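Local coordinates for protein alpha-l-arabinofuranosidase (Gibberella zeae, PDB 2W5O) that probably hydrolyses alpha-L-arabinofuranosyl linkages in arabinan-type polysaccharides, binding the sugar in a pocket at the centre of a six-bladed beta-propeller, at residues Q87-E92 / E156-T161; T178-L183 / Y207-M212; V226-G231 / Y241-Y246; Y323-L328 / L337-A342. All coordinates share one frame; numbering follows the deposited sequence.

Contact 1. Residues Q87-E92 / E156-T161; sequences QPQLYE and EPFLMT. With AHR (alpha-L-arabinofuranose), chain B; AHR (alpha-L-arabinofuranose), chain C.
Glu156, whose CG packs against Gln87 CG, has its OE1 gripped by two groups: it accepts O2 of the chain B arabinose at 2.8 Å and is also bonded to Ser171 OG. CG sits beside the backbone N (chi1 -65°) and the chain then extends, which carries the carboxylate to the sugar. OE2 is 3.1 Å from C1 of the same arabinose, against the anomeric carbon. Gln87 turns its amide between protein and sugar. Its OE1 accepts Glu156 N at 2.9 Å, a bent bond (N-H...O 136°) whose donor lies above the carbonyl plane, and its NE2 donates to O5 of the chain C arabinose at 3.0 Å. At the far end, Tyr91 OH and Thr161 OG1 bond at 2.7 Å, the threonine oxygen at the edge of the phenol ring, while Leu159 CB lies over one face, 3.9 Å above the plane. Between the two ends of the contact, one water donates to both Gln87 O and Pro157 O, and the Gln89 amide lies obliquely against the Phe158 ring, its OE1 taken by Arg32. The segments run nearly parallel, 8° apart, as the innermost strands of successive propeller blades, with no direct backbone-to-backbone bond between them. With one bond on each end of its amide, Gln87 has a defined rotation, and together with Glu156 it holds both sugars.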
# COMPACT_ATOMS: atom_id res chain seq x y z
N GLN A 87 -7.98 3.46 2.30
CA GLN A 87 -6.77 2.65 2.33
C GLN A 87 -7.03 1.15 2.03
O GLN A 87 -6.62 0.27 2.80
CB GLN A 87 -6.03 2.86 3.68
CG GLN A 87 -5.61 4.35 3.92
CD GLN A 87 -6.00 4.91 5.31
OE1 GLN A 87 -6.25 4.15 6.26
NE2 GLN A 87 -6.09 6.24 5.41
N PRO A 88 -7.69 0.87 0.86
CA PRO A 88 -7.94 -0.50 0.36
C PRO A 88 -6.62 -1.19 0.10
O PRO A 88 -5.64 -0.53 -0.18
CB PRO A 88 -8.66 -0.29 -0.98
CG PRO A 88 -8.32 1.16 -1.38
CD PRO A 88 -8.18 1.92 -0.05
N GLN A 89 -6.59 -2.51 0.22
CA GLN A 89 -5.40 -3.29 -0.07
C GLN A 89 -5.84 -4.67 -0.60
O GLN A 89 -6.64 -5.38 0.05
CB GLN A 89 -4.52 -3.45 1.15
CG GLN A 89 -3.33 -4.39 0.91
CD GLN A 89 -2.33 -3.76 -0.00
OE1 GLN A 89 -2.10 -2.55 0.04
NE2 GLN A 89 -1.72 -4.57 -0.86
N LEU A 90 -5.37 -5.03 -1.79
CA LEU A 90 -5.76 -6.32 -2.37
C LEU A 90 -4.64 -7.33 -2.22
O LEU A 90 -3.47 -6.99 -2.33
CB LEU A 90 -6.15 -6.17 -3.85
CG LEU A 90 -7.40 -5.35 -4.26
CD1 LEU A 90 -7.31 -5.03 -5.74
CD2 LEU A 90 -8.73 -6.08 -3.94
N TYR A 91 -4.99 -8.58 -1.97
CA TYR A 91 -3.96 -9.59 -1.75
C TYR A 91 -4.51 -10.98 -2.14
O TYR A 91 -5.69 -11.25 -1.92
CB TYR A 91 -3.53 -9.55 -0.28
CG TYR A 91 -2.47 -10.57 0.07
CD1 TYR A 91 -1.14 -10.39 -0.28
CD2 TYR A 91 -2.82 -11.74 0.77
CE1 TYR A 91 -0.18 -11.34 0.06
CE2 TYR A 91 -1.88 -12.67 1.12
CZ TYR A 91 -0.56 -12.49 0.75
OH TYR A 91 0.37 -13.46 1.09
N GLU A 92 -3.69 -11.82 -2.75
CA GLU A 92 -4.13 -13.19 -3.09
C GLU A 92 -3.49 -14.23 -2.14
O GLU A 92 -2.28 -14.29 -2.02
CB GLU A 92 -3.75 -13.54 -4.56
CG GLU A 92 -4.31 -14.88 -5.06
CD GLU A 92 -3.67 -15.32 -6.38
OE1 GLU A 92 -2.46 -15.51 -6.44
OE2 GLU A 92 -4.37 -15.43 -7.39
N GLU A 156 -4.33 2.10 6.99
CA GLU A 156 -3.33 1.63 6.03
C GLU A 156 -2.88 0.17 6.14
O GLU A 156 -1.69 -0.11 6.29
CB GLU A 156 -2.12 2.61 6.11
CG GLU A 156 -2.49 4.01 5.63
CD GLU A 156 -1.68 5.14 6.28
OE1 GLU A 156 -0.87 4.87 7.19
OE2 GLU A 156 -1.90 6.30 5.87
N PRO A 157 -3.83 -0.78 6.01
CA PRO A 157 -3.43 -2.20 6.09
C PRO A 157 -2.56 -2.68 4.96
O PRO A 157 -2.69 -2.24 3.82
CB PRO A 157 -4.76 -2.96 6.04
CG PRO A 157 -5.72 -2.01 5.34
CD PRO A 157 -5.27 -0.61 5.70
N PHE A 158 -1.65 -3.58 5.27
CA PHE A 158 -0.83 -4.20 4.24
C PHE A 158 -0.64 -5.66 4.65
O PHE A 158 -0.25 -5.94 5.80
CB PHE A 158 0.54 -3.52 4.10
CG PHE A 158 1.38 -4.12 2.97
CD1 PHE A 158 1.24 -3.65 1.67
CD2 PHE A 158 2.22 -5.22 3.21
CE1 PHE A 158 1.98 -4.24 0.61
CE2 PHE A 158 2.94 -5.81 2.18
CZ PHE A 158 2.83 -5.32 0.87
N LEU A 159 -0.92 -6.59 3.73
CA LEU A 159 -0.95 -8.02 4.04
C LEU A 159 0.21 -8.78 3.41
O LEU A 159 0.62 -8.50 2.28
CB LEU A 159 -2.26 -8.64 3.53
CG LEU A 159 -3.57 -8.22 4.21
CD1 LEU A 159 -4.74 -8.45 3.26
CD2 LEU A 159 -3.76 -8.97 5.53
N MSE A 160 0.71 -9.77 4.14
CA MSE A 160 1.72 -10.64 3.60
C MSE A 160 1.74 -11.91 4.41
O MSE A 160 1.54 -11.89 5.63
CB MSE A 160 3.10 -9.97 3.66
CG MSE A 160 4.20 -10.68 2.84
SE MSE A 160 5.95 -9.93 3.24
CE MSE A 160 6.08 -10.53 5.11
N THR A 161 2.01 -13.02 3.74
CA THR A 161 2.15 -14.30 4.39
C THR A 161 3.57 -14.50 4.92
O THR A 161 4.53 -14.06 4.30
CB THR A 161 1.94 -15.39 3.36
OG1 THR A 161 0.56 -15.41 2.99
CG2 THR A 161 2.30 -16.74 3.93
O5 AHR B . -4.28 10.30 6.69
C5 AHR B . -3.65 9.14 7.24
C4 AHR B . -2.22 9.54 7.43
O4 AHR B . -1.57 9.41 6.15
C3 AHR B . -1.52 8.57 8.36
O3 AHR B . -1.63 9.04 9.69
C2 AHR B . -0.09 8.54 7.81
O2 AHR B . 0.41 7.22 8.08
C1 AHR B . -0.23 8.91 6.31
O1 AHR B . 0.63 9.84 5.60
O5 AHR C . -6.02 7.66 2.73
C5 AHR C . -6.74 8.89 2.87
C4 AHR C . -5.95 9.82 3.80
O4 AHR C . -5.74 9.22 5.08
C3 AHR C . -6.72 11.09 4.17
O3 AHR C . -6.63 12.06 3.13
C2 AHR C . -6.02 11.56 5.45
O2 AHR C . -6.82 12.39 6.32
C1 AHR C . -5.59 10.24 6.09
O HOH W 1 -3.77 0.11 2.86

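Contact 2. Residues T178-L183 / Y207-M212; sequences THSQKL and YARPGM. With AHR (alpha-L-arabinofuranose), chain B.
In the central sugar pocket of the propeller, Gln181 and Arg209 from neighbouring blades converge on one arabinose, and they illustrate how a single amide can read two adjacent hydroxyls. Gln181 is fully stretched, with CG anti to the backbone N (chi1 -175°), which carries its amide out to the chain B sugar. There OE1 accepts the O3 hydroxyl at 2.7 Å, and NE2 donates to O2 at 2.8 Å. The second N-H of NE2 points across the contact to Pro210 O, 3.0 Å away and almost straight (171°), with the acceptor in the amide plane. Arg209 crosses Gln181 at about a right angle. Its guanidinium has Gln181 CB over one face, and at its edge NH1 gives an in-plane bond to Ser180 OG at 2.9 Å. Its NH2 makes a weak bond to the same O3 and is also paired with Gln173. Ser180 OG is further joined through a water to Tyr207 O. Further along the segments, the Leu183 and Pro210 side chains run antiparallel past one another, CD1 resting on CB, and Leu183 CD2 lies against the bare CA of Gly211 at 3.5 Å. That CA in turn passes close to O2. The selenium of selenomethionine Met212 is 3.2 Å from the sugar's O1. Because backbone and hydroxyl occupy both N-H groups of Gln181, the amide cannot be flipped without losing bonds; its donor and acceptor ends are therefore matched to O2 and O3 of the bound arabinose.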
# COMPACT_ATOMS: atom_id res chain seq x y z
N THR A 178 2.09 8.00 24.16
CA THR A 178 3.52 7.69 23.93
C THR A 178 3.97 7.94 22.51
O THR A 178 5.11 8.34 22.27
CB THR A 178 3.81 6.17 24.18
OG1 THR A 178 3.01 5.71 25.27
CG2 THR A 178 5.28 5.91 24.54
N HIS A 179 3.10 7.65 21.56
CA HIS A 179 3.43 7.93 20.16
C HIS A 179 2.28 8.49 19.35
O HIS A 179 1.21 7.88 19.25
CB HIS A 179 3.93 6.68 19.44
CG HIS A 179 4.97 5.93 20.21
ND1 HIS A 179 6.32 6.23 20.15
CD2 HIS A 179 4.85 4.90 21.08
CE1 HIS A 179 6.98 5.39 20.92
NE2 HIS A 179 6.12 4.58 21.49
N SER A 180 2.57 9.61 18.71
CA SER A 180 1.60 10.27 17.87
C SER A 180 1.08 9.30 16.82
O SER A 180 -0.13 9.18 16.64
CB SER A 180 2.25 11.50 17.25
OG SER A 180 1.43 11.99 16.18
N GLN A 181 1.98 8.54 16.20
CA GLN A 181 1.64 7.33 15.43
C GLN A 181 2.79 6.32 15.52
O GLN A 181 3.96 6.70 15.67
CB GLN A 181 1.31 7.67 13.96
CG GLN A 181 0.83 6.49 13.13
CD GLN A 181 0.35 7.00 11.79
OE1 GLN A 181 -0.79 7.47 11.66
NE2 GLN A 181 1.22 6.97 10.78
N LYS A 182 2.49 5.02 15.45
CA LYS A 182 3.57 4.06 15.37
C LYS A 182 3.09 2.95 14.43
O LYS A 182 1.92 2.96 14.01
CB LYS A 182 3.87 3.46 16.76
CG LYS A 182 2.70 2.63 17.26
CD LYS A 182 3.04 2.06 18.65
CE LYS A 182 1.86 1.32 19.27
NZ LYS A 182 2.33 0.90 20.64
N LEU A 183 3.98 2.03 14.07
CA LEU A 183 3.66 1.00 13.10
C LEU A 183 3.63 -0.32 13.83
O LEU A 183 4.54 -0.63 14.58
CB LEU A 183 4.71 0.99 11.97
CG LEU A 183 4.77 2.22 11.08
CD1 LEU A 183 6.00 2.22 10.15
CD2 LEU A 183 3.45 2.35 10.30
N TYR A 207 6.17 13.14 18.96
CA TYR A 207 5.67 13.73 17.71
C TYR A 207 6.07 13.01 16.43
O TYR A 207 5.58 13.32 15.35
CB TYR A 207 5.99 15.26 17.64
CG TYR A 207 5.35 15.96 18.81
CD1 TYR A 207 4.02 16.31 18.79
CD2 TYR A 207 6.07 16.20 19.96
CE1 TYR A 207 3.43 16.89 19.87
CE2 TYR A 207 5.47 16.80 21.05
CZ TYR A 207 4.18 17.14 20.99
OH TYR A 207 3.62 17.75 22.09
N ALA A 208 6.94 12.02 16.53
CA ALA A 208 7.28 11.23 15.36
C ALA A 208 6.06 10.41 14.87
O ALA A 208 5.30 9.89 15.68
CB ALA A 208 8.42 10.32 15.69
N ARG A 209 5.91 10.33 13.55
CA ARG A 209 4.83 9.58 12.90
C ARG A 209 5.36 8.72 11.73
O ARG A 209 5.16 9.02 10.55
CB ARG A 209 3.74 10.54 12.42
CG ARG A 209 3.11 11.36 13.56
CD ARG A 209 2.11 12.40 13.02
NE ARG A 209 1.07 11.81 12.18
CZ ARG A 209 -0.04 11.27 12.66
NH1 ARG A 209 -0.23 11.23 13.98
NH2 ARG A 209 -0.96 10.74 11.85
N PRO A 210 6.06 7.64 12.05
CA PRO A 210 6.27 6.61 11.09
C PRO A 210 4.88 6.12 10.65
O PRO A 210 3.96 6.01 11.46
CB PRO A 210 6.98 5.50 11.88
CG PRO A 210 6.55 5.72 13.28
CD PRO A 210 6.41 7.23 13.42
N GLY A 211 4.77 5.85 9.35
CA GLY A 211 3.52 5.42 8.71
C GLY A 211 3.71 4.70 7.40
O GLY A 211 4.77 4.78 6.75
N MSE A 212 2.64 4.00 7.00
CA MSE A 212 2.45 3.52 5.63
C MSE A 212 3.37 2.36 5.30
O MSE A 212 4.25 2.49 4.45
CB MSE A 212 2.55 4.68 4.63
CG MSE A 212 1.66 5.86 5.09
SE MSE A 212 1.26 7.24 3.77
CE MSE A 212 0.10 6.09 2.70
O5 AHR B . -4.28 10.30 6.69
C5 AHR B . -3.65 9.14 7.24
C4 AHR B . -2.22 9.54 7.43
O4 AHR B . -1.57 9.41 6.15
C3 AHR B . -1.52 8.57 8.36
O3 AHR B . -1.63 9.04 9.69
C2 AHR B . -0.09 8.54 7.81
O2 AHR B . 0.41 7.22 8.08
C1 AHR B . -0.23 8.91 6.31
O1 AHR B . 0.63 9.84 5.60
O HOH W 2 6.18 8.73 18.09
O HOH W 3 2.85 14.25 15.70

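Contact 3. Residues V226-G231 / Y241-Y246; sequences VYEYGG and YWFPVY. With AHR (alpha-L-arabinofuranose), chain B.
Tyr229 drives its ring edge into the face of Tyr246, a T-shaped pair with centroids 5.0 Å apart and planes at 77°. With CG anti to the backbone N (chi1 180°), the Tyr229 ring swings so that CD2 stands over the centre of the Tyr246 ring. Separately, Tyr229 CB touches Tyr246 CD1, at 3.7 Å. Tyr246 CB presses on the next phenol along, touching Tyr227 CZ, while Tyr246 O lies over one face of that ring toward the rim. Tyr227 OH is bonded to Tyr203 and Arg248. All three tyrosines thus gather on one side of the sheet. Strands 223-230 and 245-250 are adjacent antiparallel strands of one propeller blade. The ladder between them includes Tyr227 N to Tyr246 O and Tyr246 N to Tyr227 O, both 3.0 Å. Tyr229 N to Pro244 O follows at 2.8 Å, and beyond the strands Gly231 N continues the ladder to Trp242 O. Glu228 and Val245 form a non-hydrogen-bonded pair with their side chains on the other side. Here Glu228 and Phe243 run alongside in the same sense, with carboxylate and ring planes 45° apart. Glu228 OE2 accepts O1 of the chain B arabinose at 2.6 Å, and OE1 is held by Ser275 N, so the carboxylate is gripped at both oxygens. At the loop end, Gly231 N and CA lie over one face of the Tyr241 ring, the CA making a CH-pi contact 3.7 Å from the centroid; the hydroxyl of Tyr241 bonds to Tyr207 O.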
# COMPACT_ATOMS: atom_id res chain seq x y z
N VAL A 226 9.31 -1.04 4.41
CA VAL A 226 9.47 0.34 3.98
C VAL A 226 8.34 1.18 4.53
O VAL A 226 7.21 0.71 4.67
CB VAL A 226 9.51 0.40 2.45
CG1 VAL A 226 9.56 1.88 1.89
CG2 VAL A 226 10.69 -0.45 2.00
N TYR A 227 8.65 2.43 4.88
CA TYR A 227 7.64 3.27 5.54
C TYR A 227 8.08 4.73 5.43
O TYR A 227 9.23 5.01 5.07
CB TYR A 227 7.45 2.84 7.00
CG TYR A 227 8.73 2.88 7.83
CD1 TYR A 227 9.07 4.01 8.59
CD2 TYR A 227 9.62 1.79 7.85
CE1 TYR A 227 10.27 4.06 9.35
CE2 TYR A 227 10.81 1.83 8.60
CZ TYR A 227 11.12 2.96 9.35
OH TYR A 227 12.27 2.97 10.10
N GLU A 228 7.17 5.66 5.68
CA GLU A 228 7.59 7.07 5.71
C GLU A 228 7.88 7.38 7.17
O GLU A 228 7.14 6.98 8.04
CB GLU A 228 6.50 8.00 5.15
CG GLU A 228 5.22 8.02 5.97
CD GLU A 228 4.11 8.94 5.39
OE1 GLU A 228 4.24 9.47 4.27
OE2 GLU A 228 3.07 9.11 6.09
N TYR A 229 8.96 8.10 7.45
CA TYR A 229 9.30 8.41 8.82
C TYR A 229 8.90 9.87 9.08
O TYR A 229 9.72 10.80 8.91
CB TYR A 229 10.81 8.24 8.98
CG TYR A 229 11.40 8.53 10.35
CD1 TYR A 229 10.65 9.08 11.38
CD2 TYR A 229 12.76 8.29 10.58
CE1 TYR A 229 11.23 9.36 12.63
CE2 TYR A 229 13.33 8.55 11.81
CZ TYR A 229 12.56 9.10 12.82
OH TYR A 229 13.13 9.35 14.04
N GLY A 230 7.63 10.07 9.45
CA GLY A 230 7.13 11.43 9.81
C GLY A 230 7.96 11.93 10.99
O GLY A 230 8.08 11.24 12.01
N GLY A 231 8.62 13.09 10.82
CA GLY A 231 9.43 13.62 11.90
C GLY A 231 10.87 13.12 11.83
O GLY A 231 11.61 13.32 12.80
N TYR A 241 9.03 19.74 9.48
CA TYR A 241 8.58 18.35 9.68
C TYR A 241 8.43 17.73 8.30
O TYR A 241 7.76 18.31 7.43
CB TYR A 241 7.23 18.31 10.43
CG TYR A 241 6.80 16.94 10.99
CD1 TYR A 241 7.05 16.61 12.33
CD2 TYR A 241 6.07 16.05 10.22
CE1 TYR A 241 6.65 15.40 12.85
CE2 TYR A 241 5.65 14.80 10.75
CZ TYR A 241 5.95 14.49 12.07
OH TYR A 241 5.54 13.28 12.62
N TRP A 242 9.06 16.56 8.09
CA TRP A 242 8.89 15.88 6.78
C TRP A 242 8.79 14.35 6.93
O TRP A 242 8.83 13.82 8.03
CB TRP A 242 9.96 16.30 5.76
CG TRP A 242 11.33 15.72 5.99
CD1 TRP A 242 11.94 15.48 7.20
CD2 TRP A 242 12.24 15.29 4.98
NE1 TRP A 242 13.20 14.96 6.99
CE2 TRP A 242 13.42 14.86 5.63
CE3 TRP A 242 12.20 15.29 3.58
CZ2 TRP A 242 14.52 14.38 4.93
CZ3 TRP A 242 13.31 14.83 2.88
CH2 TRP A 242 14.45 14.37 3.56
N PHE A 243 8.62 13.67 5.80
CA PHE A 243 8.23 12.25 5.77
C PHE A 243 9.20 11.42 4.90
O PHE A 243 8.81 10.72 3.93
CB PHE A 243 6.77 12.11 5.27
CG PHE A 243 5.75 12.75 6.17
CD1 PHE A 243 5.01 11.97 7.07
CD2 PHE A 243 5.52 14.11 6.13
CE1 PHE A 243 4.07 12.57 7.91
CE2 PHE A 243 4.57 14.71 6.98
CZ PHE A 243 3.86 13.93 7.86
N PRO A 244 10.50 11.48 5.22
CA PRO A 244 11.43 10.77 4.34
C PRO A 244 11.19 9.27 4.38
O PRO A 244 10.70 8.74 5.38
CB PRO A 244 12.81 11.06 4.96
CG PRO A 244 12.54 11.46 6.37
CD PRO A 244 11.17 12.12 6.37
N VAL A 245 11.54 8.57 3.31
CA VAL A 245 11.28 7.14 3.24
C VAL A 245 12.47 6.43 3.91
O VAL A 245 13.62 6.73 3.61
CB VAL A 245 11.12 6.65 1.76
CG1 VAL A 245 10.84 5.11 1.72
CG2 VAL A 245 9.98 7.43 1.05
N TYR A 246 12.17 5.50 4.82
CA TYR A 246 13.17 4.74 5.53
C TYR A 246 12.77 3.27 5.35
O TYR A 246 11.63 2.97 4.94
CB TYR A 246 13.15 5.09 7.03
CG TYR A 246 14.04 6.24 7.42
CD1 TYR A 246 13.80 7.54 6.96
CD2 TYR A 246 15.14 6.03 8.26
CE1 TYR A 246 14.62 8.59 7.32
CE2 TYR A 246 15.96 7.10 8.64
CZ TYR A 246 15.69 8.36 8.17
OH TYR A 246 16.50 9.40 8.55
O5 AHR B . -4.28 10.30 6.69
C5 AHR B . -3.65 9.14 7.24
C4 AHR B . -2.22 9.54 7.43
O4 AHR B . -1.57 9.41 6.15
C3 AHR B . -1.52 8.57 8.36
O3 AHR B . -1.63 9.04 9.69
C2 AHR B . -0.09 8.54 7.81
O2 AHR B . 0.41 7.22 8.08
C1 AHR B . -0.23 8.91 6.31
O1 AHR B . 0.63 9.84 5.60

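Contact 4. Residues Y323-L328 / L337-A342; sequences YTRSLL and LMIMGA. With AHR (alpha-L-arabinofuranose), chain B.
Two torsions bring Arg325 across Ile339: CG is anti to the backbone N (chi1 -166°), and a bend at chi3 (56°) folds the guanidinium back over the methyl. Ile339 CG2 then sits over one face of the guanidinium, 3.4 Å above its plane and toward the rim, and touches Arg325 CD at 3.5 Å. The two side chains cross obliquely, and the charged end is occupied by other partners, with NH1 bonded to Ser298 O and NE to Ser293 OG. On the other flank of Ile339, CG1 meets Leu327 CD2 at 3.8 Å, and these two chains project together from their face of the sheet. The contact is a beta hairpin, strand 326-330 turning back into strand 336-341 within a four-stranded blade edged by strand 326-330 on one side and the N-terminal strand 11-17 on the other. That N-terminal strand joins a sheet otherwise made from the end of the chain, the closure common in beta-propellers. Ser326 N donates to Met340 O at 2.8 Å, in the carbonyl plane, and Met340 N returns a bond to Ser326 O; Leu328 and Met338 form the next hydrogen-bonded pair. Ser326 OG finds its partner in Ala31 O on strand 28-35 of the neighbouring blade. Ahead of the strand, Tyr323 reaches the pocket, its OH 3.1 Å from O4 of the chain B arabinose. A water donates to Tyr323 O and accepts Ala342 N at 3.2 Å, joining the approach to one strand with the exit from the other.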
# COMPACT_ATOMS: atom_id res chain seq x y z
N TYR A 323 -0.09 10.31 -4.61
CA TYR A 323 -0.13 9.81 -3.20
C TYR A 323 -0.21 8.29 -3.16
O TYR A 323 -1.08 7.65 -3.81
CB TYR A 323 -1.35 10.37 -2.48
CG TYR A 323 -1.40 10.03 -1.01
CD1 TYR A 323 -0.44 10.54 -0.15
CD2 TYR A 323 -2.42 9.24 -0.49
CE1 TYR A 323 -0.45 10.27 1.21
CE2 TYR A 323 -2.46 8.96 0.90
CZ TYR A 323 -1.47 9.48 1.73
OH TYR A 323 -1.49 9.22 3.08
N THR A 324 0.76 7.70 -2.45
CA THR A 324 0.88 6.24 -2.33
C THR A 324 0.82 5.48 -3.66
O THR A 324 0.23 4.41 -3.75
CB THR A 324 -0.12 5.66 -1.27
OG1 THR A 324 0.30 4.34 -0.94
CG2 THR A 324 -1.63 5.67 -1.73
N ARG A 325 1.47 6.05 -4.68
CA ARG A 325 1.50 5.44 -6.02
C ARG A 325 2.03 4.03 -5.79
O ARG A 325 3.01 3.85 -5.08
CB ARG A 325 2.45 6.21 -6.93
CG ARG A 325 2.31 5.89 -8.43
CD ARG A 325 3.28 6.74 -9.25
NE ARG A 325 4.67 6.56 -8.80
CZ ARG A 325 5.74 6.96 -9.48
NH1 ARG A 325 5.60 7.64 -10.62
NH2 ARG A 325 6.95 6.75 -8.98
N SER A 326 1.39 3.05 -6.41
CA SER A 326 1.64 1.63 -6.09
C SER A 326 2.33 0.90 -7.24
O SER A 326 2.38 1.41 -8.37
CB SER A 326 0.35 0.95 -5.64
OG SER A 326 -0.63 1.01 -6.64
N LEU A 327 2.86 -0.28 -6.95
CA LEU A 327 3.74 -0.98 -7.87
C LEU A 327 3.34 -2.44 -7.99
O LEU A 327 2.90 -3.05 -7.03
CB LEU A 327 5.17 -0.92 -7.35
CG LEU A 327 5.82 0.47 -7.31
CD1 LEU A 327 7.22 0.39 -6.62
CD2 LEU A 327 5.92 1.11 -8.75
N LEU A 328 3.51 -3.02 -9.16
CA LEU A 328 3.28 -4.44 -9.26
C LEU A 328 4.24 -4.98 -10.29
O LEU A 328 4.53 -4.30 -11.28
CB LEU A 328 1.84 -4.70 -9.71
CG LEU A 328 1.47 -6.11 -10.10
CD1 LEU A 328 -0.06 -6.41 -9.85
CD2 LEU A 328 1.90 -6.36 -11.56
N LEU A 337 7.04 -3.73 -15.05
CA LEU A 337 6.61 -3.09 -13.82
C LEU A 337 5.37 -2.23 -14.07
O LEU A 337 5.39 -1.34 -14.93
CB LEU A 337 7.71 -2.20 -13.26
CG LEU A 337 7.36 -1.38 -12.03
CD1 LEU A 337 7.40 -2.29 -10.79
CD2 LEU A 337 8.35 -0.21 -11.88
N MSE A 338 4.29 -2.50 -13.36
CA MSE A 338 3.14 -1.59 -13.41
C MSE A 338 3.28 -0.57 -12.29
O MSE A 338 3.60 -0.92 -11.12
CB MSE A 338 1.81 -2.36 -13.28
CG MSE A 338 0.57 -1.44 -13.14
SE MSE A 338 -1.05 -2.53 -13.17
CE MSE A 338 -1.17 -2.61 -15.11
N ILE A 339 3.09 0.70 -12.67
CA ILE A 339 3.02 1.83 -11.73
C ILE A 339 1.60 2.43 -11.80
O ILE A 339 1.19 2.93 -12.86
CB ILE A 339 4.09 2.85 -12.12
CG1 ILE A 339 5.41 2.10 -12.36
CG2 ILE A 339 4.27 3.96 -11.06
CD1 ILE A 339 6.48 2.96 -13.07
N MSE A 340 0.86 2.37 -10.70
CA MSE A 340 -0.55 2.74 -10.67
C MSE A 340 -0.79 3.83 -9.63
O MSE A 340 -0.33 3.74 -8.47
CB MSE A 340 -1.41 1.51 -10.36
CG MSE A 340 -2.94 1.73 -10.43
SE MSE A 340 -3.88 0.24 -9.58
CE MSE A 340 -5.75 0.75 -9.80
N GLY A 341 -1.55 4.85 -10.01
CA GLY A 341 -1.85 5.96 -9.06
C GLY A 341 -3.28 6.45 -9.18
O GLY A 341 -3.96 6.16 -10.18
N ALA A 342 -3.75 7.21 -8.19
CA ALA A 342 -5.08 7.80 -8.25
C ALA A 342 -4.98 9.25 -7.81
O ALA A 342 -5.85 9.74 -7.10
CB ALA A 342 -6.08 7.00 -7.38
O5 AHR B . -4.28 10.30 6.69
C5 AHR B . -3.65 9.14 7.24
C4 AHR B . -2.22 9.54 7.43
O4 AHR B . -1.57 9.41 6.15
C3 AHR B . -1.52 8.57 8.36
O3 AHR B . -1.63 9.04 9.69
C2 AHR B . -0.09 8.54 7.81
O2 AHR B . 0.41 7.22 8.08
C1 AHR B . -0.23 8.91 6.31
O1 AHR B . 0.63 9.84 5.60
O HOH W 4 -3.48 8.42 -5.22

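In the fold
Read from the N terminus, the four contacts follow in series; none nests within or crosses another. Contact 1 closes first, over 63 intervening residues, and ties the innermost strands of two successive blades. Contact 2 spans a shorter excursion and joins the approach to the third strand of that second blade, 182-188, to the first strand of the next, 209-217. Contact 3 closes a nine-residue loop inside this following blade, whose strand 223-230 lies beside strand 209-217, with Gly211 O meeting Glu228 N. Contact 4 is a local hairpin near the C terminus, in the blade completed by the N-terminal strand. All four touch the same arabinose, and Met212 meets both Glu156 and Tyr323 there.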